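Local coordinates for protein sulfate transporter 4.1, chloroplastic (Arabidopsis thaliana, PDB 7LHV) that cotransports sulfate together with protons across the membrane as an SLC26 family symporter and may help regulate sulfate assimilation, at residues I569-D583 and I602-T616. Residues are numbered along the deposited sequence; the frame is centred on the assembly and turned at random.
Sequences INFVILEMSPVTHID and IQLAISNPNKDVHLT
The two methyls of Val-613, on the first turn of helix 611-620, pack into the loop that follows strand 569-575. CG1 meets CE of Met-576 and CD1 of Ile-582, while CG2 lies against the backbone of Val-579 and His-581. Met-576 is extended at chi2 and bends at chi3 (71°), which turns its methyl onto Val-613 and leaves SD lying 3.6 Å from CG2 of Ile-606. Ile-582 crosses Val-613 at about a right angle, and its CG1 slides past CG2 of Thr-616, the two side chains pointing opposite ways. At the start of the same helix, Asn-610 ND2 donates to Thr-580 O (2.9 Å), though the bond is bent. Thr-580 and Thr-616 also pack against His-500 and Val-457 of the second subunit, placing this end of the domain at the dimer interface.

Further back, strands 569-575 and 603-606 run parallel, joined by five backbone bonds from Gln-603 N to Asn-570 O through to Ser-607 N to Leu-574 O. On the face packed by helix 584-599, CD1 of Leu-574 meets CD1 of Leu-604; on the other, Phe-571 CD1 leans obliquely on Gln-603 CB. Beyond the last rung, Glu-575 bends at chi2 (-66°) and brings its carboxylate over Ser-607, whose OG donates to OE2 (2.7 Å) from the syn side, 33° out of plane. An alanine at Glu-575 would remove that acceptor and is likely to leave the Ser-607 hydroxyl with little beyond a weak bond to Arg-634 O.

Helix 584-599 links the two strands in a beta-alpha-beta crossover of the STAS domain.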
ATOM      1  N   ILE A 569      35.213  -1.872 -17.156  1.00 85.38           N
ATOM      2  CA  ILE A 569      34.369  -2.654 -16.258  1.00 85.38           C
ATOM      3  C   ILE A 569      34.584  -4.118 -16.622  1.00 85.38           C
ATOM      4  O   ILE A 569      33.968  -4.625 -17.565  1.00 85.38           O
ATOM      5  CB  ILE A 569      32.888  -2.278 -16.353  1.00 85.38           C
ATOM      6  CG1 ILE A 569      32.671  -0.802 -16.024  1.00 85.38           C
ATOM      7  CG2 ILE A 569      32.067  -3.130 -15.401  1.00 85.38           C
ATOM      8  CD1 ILE A 569      33.089  -0.423 -14.630  1.00 85.38           C
ATOM      9  N   ASN A 570      35.456  -4.802 -15.883  1.00 78.15           N
ATOM     10  CA  ASN A 570      35.705  -6.220 -16.088  1.00 78.15           C
ATOM     11  C   ASN A 570      35.133  -7.095 -14.988  1.00 78.15           C
ATOM     12  O   ASN A 570      34.715  -8.219 -15.268  1.00 78.15           O
ATOM     13  CB  ASN A 570      37.213  -6.486 -16.190  1.00 78.15           C
ATOM     14  CG  ASN A 570      37.858  -5.747 -17.341  1.00 78.15           C
ATOM     15  OD1 ASN A 570      37.682  -6.109 -18.502  1.00 78.15           O
ATOM     16  ND2 ASN A 570      38.620  -4.708 -17.022  1.00 78.15           N
ATOM     17  N   PHE A 571      35.107  -6.610 -13.748  1.00 69.76           N
ATOM     18  CA  PHE A 571      34.569  -7.352 -12.618  1.00 69.76           C
ATOM     19  C   PHE A 571      33.613  -6.463 -11.840  1.00 69.76           C
ATOM     20  O   PHE A 571      33.869  -5.269 -11.665  1.00 69.76           O
ATOM     21  CB  PHE A 571      35.680  -7.850 -11.689  1.00 69.76           C
ATOM     22  CG  PHE A 571      36.825  -8.507 -12.405  1.00 69.76           C
ATOM     23  CD1 PHE A 571      36.812  -9.866 -12.651  1.00 69.76           C
ATOM     24  CD2 PHE A 571      37.915  -7.767 -12.824  1.00 69.76           C
ATOM     25  CE1 PHE A 571      37.862 -10.474 -13.305  1.00 69.76           C
ATOM     26  CE2 PHE A 571      38.967  -8.370 -13.479  1.00 69.76           C
ATOM     27  CZ  PHE A 571      38.940  -9.725 -13.719  1.00 69.76           C
ATOM     28  N   VAL A 572      32.511  -7.049 -11.380  1.00 63.81           N
ATOM     29  CA  VAL A 572      31.559  -6.370 -10.510  1.00 63.81           C
ATOM     30  C   VAL A 572      31.380  -7.225  -9.267  1.00 63.81           C
ATOM     31  O   VAL A 572      30.973  -8.387  -9.365  1.00 63.81           O
ATOM     32  CB  VAL A 572      30.206  -6.131 -11.200  1.00 63.81           C
ATOM     33  CG1 VAL A 572      29.173  -5.691 -10.181  1.00 63.81           C
ATOM     34  CG2 VAL A 572      30.349  -5.088 -12.290  1.00 63.81           C
ATOM     35  N   ILE A 573      31.671  -6.652  -8.104  1.00 62.23           N
ATOM     36  CA  ILE A 573      31.613  -7.360  -6.831  1.00 62.23           C
ATOM     37  C   ILE A 573      30.450  -6.806  -6.029  1.00 62.23           C
ATOM     38  O   ILE A 573      30.316  -5.586  -5.880  1.00 62.23           O
ATOM     39  CB  ILE A 573      32.929  -7.221  -6.048  1.00 62.23           C
ATOM     40  CG1 ILE A 573      34.116  -7.563  -6.944  1.00 62.23           C
ATOM     41  CG2 ILE A 573      32.913  -8.116  -4.824  1.00 62.23           C
ATOM     42  CD1 ILE A 573      35.439  -7.185  -6.354  1.00 62.23           C
ATOM     43  N   LEU A 574      29.606  -7.695  -5.515  1.00 61.85           N
ATOM     44  CA  LEU A 574      28.472  -7.311  -4.685  1.00 61.85           C
ATOM     45  C   LEU A 574      28.797  -7.593  -3.227  1.00 61.85           C
ATOM     46  O   LEU A 574      29.119  -8.726  -2.860  1.00 61.85           O
ATOM     47  CB  LEU A 574      27.193  -8.032  -5.103  1.00 61.85           C
ATOM     48  CG  LEU A 574      26.479  -7.505  -6.345  1.00 61.85           C
ATOM     49  CD1 LEU A 574      27.239  -7.820  -7.608  1.00 61.85           C
ATOM     50  CD2 LEU A 574      25.075  -8.072  -6.408  1.00 61.85           C
ATOM     51  N   GLU A 575      28.709  -6.552  -2.404  1.00 65.91           N
ATOM     52  CA  GLU A 575      28.809  -6.688  -0.959  1.00 65.91           C
ATOM     53  C   GLU A 575      27.414  -6.960  -0.421  1.00 65.91           C
ATOM     54  O   GLU A 575      26.559  -6.069  -0.416  1.00 65.91           O
ATOM     55  CB  GLU A 575      29.386  -5.421  -0.342  1.00 65.91           C
ATOM     56  CG  GLU A 575      30.799  -5.156  -0.752  1.00 65.91           C
ATOM     57  CD  GLU A 575      31.738  -6.202  -0.226  1.00 65.91           C
ATOM     58  OE1 GLU A 575      31.490  -6.735   0.875  1.00 65.91           O
ATOM     59  OE2 GLU A 575      32.706  -6.516  -0.936  1.00 65.91           O
ATOM     60  N   MET A 576      27.168  -8.189   0.019  1.00 60.94           N
ATOM     61  CA  MET A 576      25.850  -8.559   0.510  1.00 60.94           C
ATOM     62  C   MET A 576      25.828  -8.710   2.025  1.00 60.94           C
ATOM     63  O   MET A 576      24.936  -9.366   2.569  1.00 60.94           O
ATOM     64  CB  MET A 576      25.370  -9.836  -0.182  1.00 60.94           C
ATOM     65  CG  MET A 576      25.124  -9.625  -1.668  1.00 60.94           C
ATOM     66  SD  MET A 576      24.633 -11.091  -2.584  1.00 60.94           S
ATOM     67  CE  MET A 576      22.982 -11.329  -1.949  1.00 60.94           C
ATOM     68  N   SER A 577      26.810  -8.126   2.713  1.00 59.55           N
ATOM     69  CA  SER A 577      26.791  -8.132   4.173  1.00 59.55           C
ATOM     70  C   SER A 577      25.590  -7.404   4.771  1.00 59.55           C
ATOM     71  O   SER A 577      24.996  -7.946   5.719  1.00 59.55           O
ATOM     72  CB  SER A 577      28.118  -7.581   4.717  1.00 59.55           C
ATOM     73  OG  SER A 577      28.436  -6.306   4.194  1.00 59.55           O
ATOM     74  N   PRO A 578      25.174  -6.219   4.304  1.00 55.47           N
ATOM     75  CA  PRO A 578      23.961  -5.613   4.865  1.00 55.47           C
ATOM     76  C   PRO A 578      22.675  -6.223   4.346  1.00 55.47           C
ATOM     77  O   PRO A 578      21.604  -5.903   4.878  1.00 55.47           O
ATOM     78  CB  PRO A 578      24.079  -4.148   4.438  1.00 55.47           C
ATOM     79  CG  PRO A 578      24.792  -4.210   3.172  1.00 55.47           C
ATOM     80  CD  PRO A 578      25.776  -5.336   3.289  1.00 55.47           C
ATOM     81  N   VAL A 579      22.738  -7.083   3.331  1.00 53.72           N
ATOM     82  CA  VAL A 579      21.550  -7.735   2.787  1.00 53.72           C
ATOM     83  C   VAL A 579      21.126  -8.802   3.790  1.00 53.72           C
ATOM     84  O   VAL A 579      21.732  -9.871   3.872  1.00 53.72           O
ATOM     85  CB  VAL A 579      21.806  -8.329   1.402  1.00 53.72           C
ATOM     86  CG1 VAL A 579      20.533  -8.924   0.848  1.00 53.72           C
ATOM     87  CG2 VAL A 579      22.344  -7.269   0.465  1.00 53.72           C
ATOM     88  N   THR A 580      20.080  -8.509   4.564  1.00 56.67           N
ATOM     89  CA  THR A 580      19.648  -9.438   5.602  1.00 56.67           C
ATOM     90  C   THR A 580      19.095 -10.724   5.004  1.00 56.67           C
ATOM     91  O   THR A 580      19.400 -11.820   5.486  1.00 56.67           O
ATOM     92  CB  THR A 580      18.609  -8.769   6.498  1.00 56.67           C
ATOM     93  OG1 THR A 580      19.183  -7.609   7.111  1.00 56.67           O
ATOM     94  CG2 THR A 580      18.154  -9.725   7.585  1.00 56.67           C
ATOM     95  N   HIS A 581      18.288 -10.614   3.950  1.00 55.60           N
ATOM     96  CA  HIS A 581      17.664 -11.781   3.346  1.00 55.60           C
ATOM     97  C   HIS A 581      17.353 -11.476   1.889  1.00 55.60           C
ATOM     98  O   HIS A 581      17.268 -10.315   1.485  1.00 55.60           O
ATOM     99  CB  HIS A 581      16.391 -12.181   4.094  1.00 55.60           C
ATOM    100  CG  HIS A 581      15.469 -11.034   4.367  1.00 55.60           C
ATOM    101  ND1 HIS A 581      14.646 -10.496   3.401  1.00 55.60           N
ATOM    102  CD2 HIS A 581      15.238 -10.323   5.494  1.00 55.60           C
ATOM    103  CE1 HIS A 581      13.950  -9.502   3.922  1.00 55.60           C
ATOM    104  NE2 HIS A 581      14.290  -9.376   5.191  1.00 55.60           N
ATOM    105  N   ILE A 582      17.184 -12.539   1.104  1.00 57.02           N
ATOM    106  CA  ILE A 582      16.797 -12.428  -0.296  1.00 57.02           C
ATOM    107  C   ILE A 582      15.712 -13.452  -0.594  1.00 57.02           C
ATOM    108  O   ILE A 582      15.686 -14.544  -0.020  1.00 57.02           O
ATOM    109  CB  ILE A 582      17.995 -12.616  -1.254  1.00 57.02           C
ATOM    110  CG1 ILE A 582      18.692 -13.950  -1.004  1.00 57.02           C
ATOM    111  CG2 ILE A 582      18.973 -11.471  -1.129  1.00 57.02           C
ATOM    112  CD1 ILE A 582      19.837 -14.206  -1.950  1.00 57.02           C
ATOM    113  N   ASP A 583      14.806 -13.086  -1.494  1.00 57.46           N
ATOM    114  CA  ASP A 583      13.714 -13.949  -1.904  1.00 57.46           C
ATOM    115  C   ASP A 583      14.005 -14.546  -3.281  1.00 57.46           C
ATOM    116  O   ASP A 583      15.110 -14.433  -3.814  1.00 57.46           O
ATOM    117  CB  ASP A 583      12.396 -13.173  -1.882  1.00 57.46           C
ATOM    118  CG  ASP A 583      12.406 -11.985  -2.812  1.00 57.46           C
ATOM    119  OD1 ASP A 583      13.500 -11.599  -3.266  1.00 57.46           O
ATOM    120  OD2 ASP A 583      11.321 -11.434  -3.088  1.00 57.46           O
ATOM    121  N   ILE A 602      31.629  -9.430 -18.449  1.00 70.14           N
ATOM    122  CA  ILE A 602      31.823  -8.899 -17.105  1.00 70.14           C
ATOM    123  C   ILE A 602      31.668 -10.044 -16.115  1.00 70.14           C
ATOM    124  O   ILE A 602      30.752 -10.864 -16.246  1.00 70.14           O
ATOM    125  CB  ILE A 602      30.834  -7.762 -16.787  1.00 70.14           C
ATOM    126  CG1 ILE A 602      30.999  -6.610 -17.776  1.00 70.14           C
ATOM    127  CG2 ILE A 602      31.026  -7.259 -15.374  1.00 70.14           C
ATOM    128  CD1 ILE A 602      29.846  -5.637 -17.767  1.00 70.14           C
ATOM    129  N   GLN A 603      32.568 -10.107 -15.138  1.00 68.38           N
ATOM    130  CA  GLN A 603      32.543 -11.151 -14.124  1.00 68.38           C
ATOM    131  C   GLN A 603      31.733 -10.688 -12.920  1.00 68.38           C
ATOM    132  O   GLN A 603      31.921  -9.570 -12.430  1.00 68.38           O
ATOM    133  CB  GLN A 603      33.962 -11.510 -13.689  1.00 68.38           C
ATOM    134  CG  GLN A 603      34.035 -12.641 -12.687  1.00 68.38           C
ATOM    135  CD  GLN A 603      33.250 -13.853 -13.128  1.00 68.38           C
ATOM    136  OE1 GLN A 603      33.554 -14.468 -14.148  1.00 68.38           O
ATOM    137  NE2 GLN A 603      32.224 -14.198 -12.365  1.00 68.38           N
ATOM    138  N   LEU A 604      30.842 -11.550 -12.443  1.00 65.94           N
ATOM    139  CA  LEU A 604      30.044 -11.273 -11.258  1.00 65.94           C
ATOM    140  C   LEU A 604      30.595 -12.062 -10.080  1.00 65.94           C
ATOM    141  O   LEU A 604      30.855 -13.264 -10.199  1.00 65.94           O
ATOM    142  CB  LEU A 604      28.578 -11.637 -11.482  1.00 65.94           C
ATOM    143  CG  LEU A 604      27.655 -11.183 -10.354  1.00 65.94           C
ATOM    144  CD1 LEU A 604      27.343  -9.719 -10.538  1.00 65.94           C
ATOM    145  CD2 LEU A 604      26.385 -12.009 -10.293  1.00 65.94           C
ATOM    146  N   ALA A 605      30.764 -11.388  -8.947  1.00 66.41           N
ATOM    147  CA  ALA A 605      31.265 -12.011  -7.733  1.00 66.41           C
ATOM    148  C   ALA A 605      30.380 -11.626  -6.558  1.00 66.41           C
ATOM    149  O   ALA A 605      29.772 -10.553  -6.544  1.00 66.41           O
ATOM    150  CB  ALA A 605      32.716 -11.605  -7.451  1.00 66.41           C
ATOM    151  N   ILE A 606      30.304 -12.518  -5.576  1.00 67.66           N
ATOM    152  CA  ILE A 606      29.576 -12.282  -4.335  1.00 67.66           C
ATOM    153  C   ILE A 606      30.583 -12.279  -3.196  1.00 67.66           C
ATOM    154  O   ILE A 606      31.374 -13.219  -3.055  1.00 67.66           O
ATOM    155  CB  ILE A 606      28.481 -13.335  -4.108  1.00 67.66           C
ATOM    156  CG1 ILE A 606      27.607 -13.463  -5.354  1.00 67.66           C
ATOM    157  CG2 ILE A 606      27.642 -12.972  -2.902  1.00 67.66           C
ATOM    158  CD1 ILE A 606      26.794 -12.230  -5.655  1.00 67.66           C
ATOM    159  N   SER A 607      30.559 -11.222  -2.385  1.00 71.34           N
ATOM    160  CA  SER A 607      31.619 -10.964  -1.417  1.00 71.34           C
ATOM    161  C   SER A 607      31.292 -11.485  -0.022  1.00 71.34           C
ATOM    162  O   SER A 607      32.025 -12.321   0.514  1.00 71.34           O
ATOM    163  CB  SER A 607      31.917  -9.464  -1.365  1.00 71.34           C
ATOM    164  OG  SER A 607      32.921  -9.177  -0.408  1.00 71.34           O
ATOM    165  N   ASN A 608      30.213 -10.999   0.588  1.00 72.91           N
ATOM    166  CA  ASN A 608      29.882 -11.319   1.978  1.00 72.91           C
ATOM    167  C   ASN A 608      28.459 -11.848   2.051  1.00 72.91           C
ATOM    168  O   ASN A 608      27.543 -11.138   2.486  1.00 72.91           O
ATOM    169  CB  ASN A 608      30.036 -10.096   2.884  1.00 72.91           C
ATOM    170  CG  ASN A 608      31.481  -9.698   3.090  1.00 72.91           C
ATOM    171  OD1 ASN A 608      32.388 -10.283   2.504  1.00 72.91           O
ATOM    172  ND2 ASN A 608      31.703  -8.693   3.927  1.00 72.91           N
ATOM    173  N   PRO A 609      28.233 -13.095   1.644  1.00 72.77           N
ATOM    174  CA  PRO A 609      26.875 -13.644   1.708  1.00 72.77           C
ATOM    175  C   PRO A 609      26.484 -13.947   3.145  1.00 72.77           C
ATOM    176  O   PRO A 609      27.243 -14.561   3.895  1.00 72.77           O
ATOM    177  CB  PRO A 609      26.962 -14.922   0.865  1.00 72.77           C
ATOM    178  CG  PRO A 609      28.296 -14.863   0.175  1.00 72.77           C
ATOM    179  CD  PRO A 609      29.177 -14.059   1.065  1.00 72.77           C
ATOM    180  N   ASN A 610      25.292 -13.504   3.523  1.00 75.35           N
ATOM    181  CA  ASN A 610      24.721 -13.885   4.801  1.00 75.35           C
ATOM    182  C   ASN A 610      24.382 -15.374   4.788  1.00 75.35           C
ATOM    183  O   ASN A 610      24.210 -15.984   3.731  1.00 75.35           O
ATOM    184  CB  ASN A 610      23.472 -13.051   5.088  1.00 75.35           C
ATOM    185  CG  ASN A 610      23.011 -13.166   6.518  1.00 75.35           C
ATOM    186  OD1 ASN A 610      23.633 -13.847   7.331  1.00 75.35           O
ATOM    187  ND2 ASN A 610      21.911 -12.498   6.837  1.00 75.35           N
ATOM    188  N   LYS A 611      24.303 -15.965   5.982  1.00 76.99           N
ATOM    189  CA  LYS A 611      24.053 -17.400   6.072  1.00 76.99           C
ATOM    190  C   LYS A 611      22.729 -17.772   5.417  1.00 76.99           C
ATOM    191  O   LYS A 611      22.662 -18.710   4.614  1.00 76.99           O
ATOM    192  CB  LYS A 611      24.084 -17.847   7.534  1.00 76.99           C
ATOM    193  CG  LYS A 611      25.410 -17.605   8.263  1.00 76.99           C
ATOM    194  CD  LYS A 611      26.536 -18.523   7.787  1.00 76.99           C
ATOM    195  CE  LYS A 611      27.390 -17.888   6.691  1.00 76.99           C
ATOM    196  NZ  LYS A 611      28.546 -18.745   6.310  1.00 76.99           N
ATOM    197  N   ASP A 612      21.663 -17.035   5.736  1.00 76.66           N
ATOM    198  CA  ASP A 612      20.389 -17.253   5.059  1.00 76.66           C
ATOM    199  C   ASP A 612      20.490 -16.911   3.580  1.00 76.66           C
ATOM    200  O   ASP A 612      19.945 -17.623   2.727  1.00 76.66           O
ATOM    201  CB  ASP A 612      19.294 -16.424   5.728  1.00 76.66           C
ATOM    202  CG  ASP A 612      18.930 -16.943   7.102  1.00 76.66           C
ATOM    203  OD1 ASP A 612      18.836 -18.177   7.266  1.00 76.66           O
ATOM    204  OD2 ASP A 612      18.740 -16.116   8.019  1.00 76.66           O
ATOM    205  N   VAL A 613      21.187 -15.821   3.257  1.00 70.27           N
ATOM    206  CA  VAL A 613      21.383 -15.438   1.863  1.00 70.27           C
ATOM    207  C   VAL A 613      22.169 -16.509   1.120  1.00 70.27           C
ATOM    208  O   VAL A 613      21.827 -16.880  -0.008  1.00 70.27           O
ATOM    209  CB  VAL A 613      22.076 -14.066   1.785  1.00 70.27           C
ATOM    210  CG1 VAL A 613      22.690 -13.869   0.424  1.00 70.27           C
ATOM    211  CG2 VAL A 613      21.083 -12.962   2.084  1.00 70.27           C
ATOM    212  N   HIS A 614      23.236 -17.021   1.737  1.00 72.09           N
ATOM    213  CA  HIS A 614      24.022 -18.071   1.097  1.00 72.09           C
ATOM    214  C   HIS A 614      23.195 -19.333   0.897  1.00 72.09           C
ATOM    215  O   HIS A 614      23.305 -19.995  -0.141  1.00 72.09           O
ATOM    216  CB  HIS A 614      25.270 -18.376   1.923  1.00 72.09           C
ATOM    217  CG  HIS A 614      26.274 -19.222   1.206  1.00 72.09           C
ATOM    218  ND1 HIS A 614      26.524 -20.532   1.553  1.00 72.09           N
ATOM    219  CD2 HIS A 614      27.087 -18.948   0.160  1.00 72.09           C
ATOM    220  CE1 HIS A 614      27.451 -21.027   0.753  1.00 72.09           C
ATOM    221  NE2 HIS A 614      27.811 -20.086  -0.100  1.00 72.09           N
ATOM    222  N   LEU A 615      22.368 -19.687   1.882  1.00 70.37           N
ATOM    223  CA  LEU A 615      21.519 -20.865   1.740  1.00 70.37           C
ATOM    224  C   LEU A 615      20.531 -20.696   0.593  1.00 70.37           C
ATOM    225  O   LEU A 615      20.333 -21.619  -0.206  1.00 70.37           O
ATOM    226  CB  LEU A 615      20.782 -21.136   3.050  1.00 70.37           C
ATOM    227  CG  LEU A 615      19.791 -22.301   3.086  1.00 70.37           C
ATOM    228  CD1 LEU A 615      20.379 -23.540   2.427  1.00 70.37           C
ATOM    229  CD2 LEU A 615      19.378 -22.596   4.518  1.00 70.37           C
ATOM    230  N   THR A 616      19.905 -19.519   0.491  1.00 65.64           N
ATOM    231  CA  THR A 616      18.969 -19.274  -0.604  1.00 65.64           C
ATOM    232  C   THR A 616      19.676 -19.312  -1.953  1.00 65.64           C
ATOM    233  O   THR A 616      19.152 -19.872  -2.923  1.00 65.64           O
ATOM    234  CB  THR A 616      18.265 -17.934  -0.403  1.00 65.64           C
ATOM    235  OG1 THR A 616      17.465 -17.990   0.784  1.00 65.64           O
ATOM    236  CG2 THR A 616      17.370 -17.614  -1.588  1.00 65.64           C
TER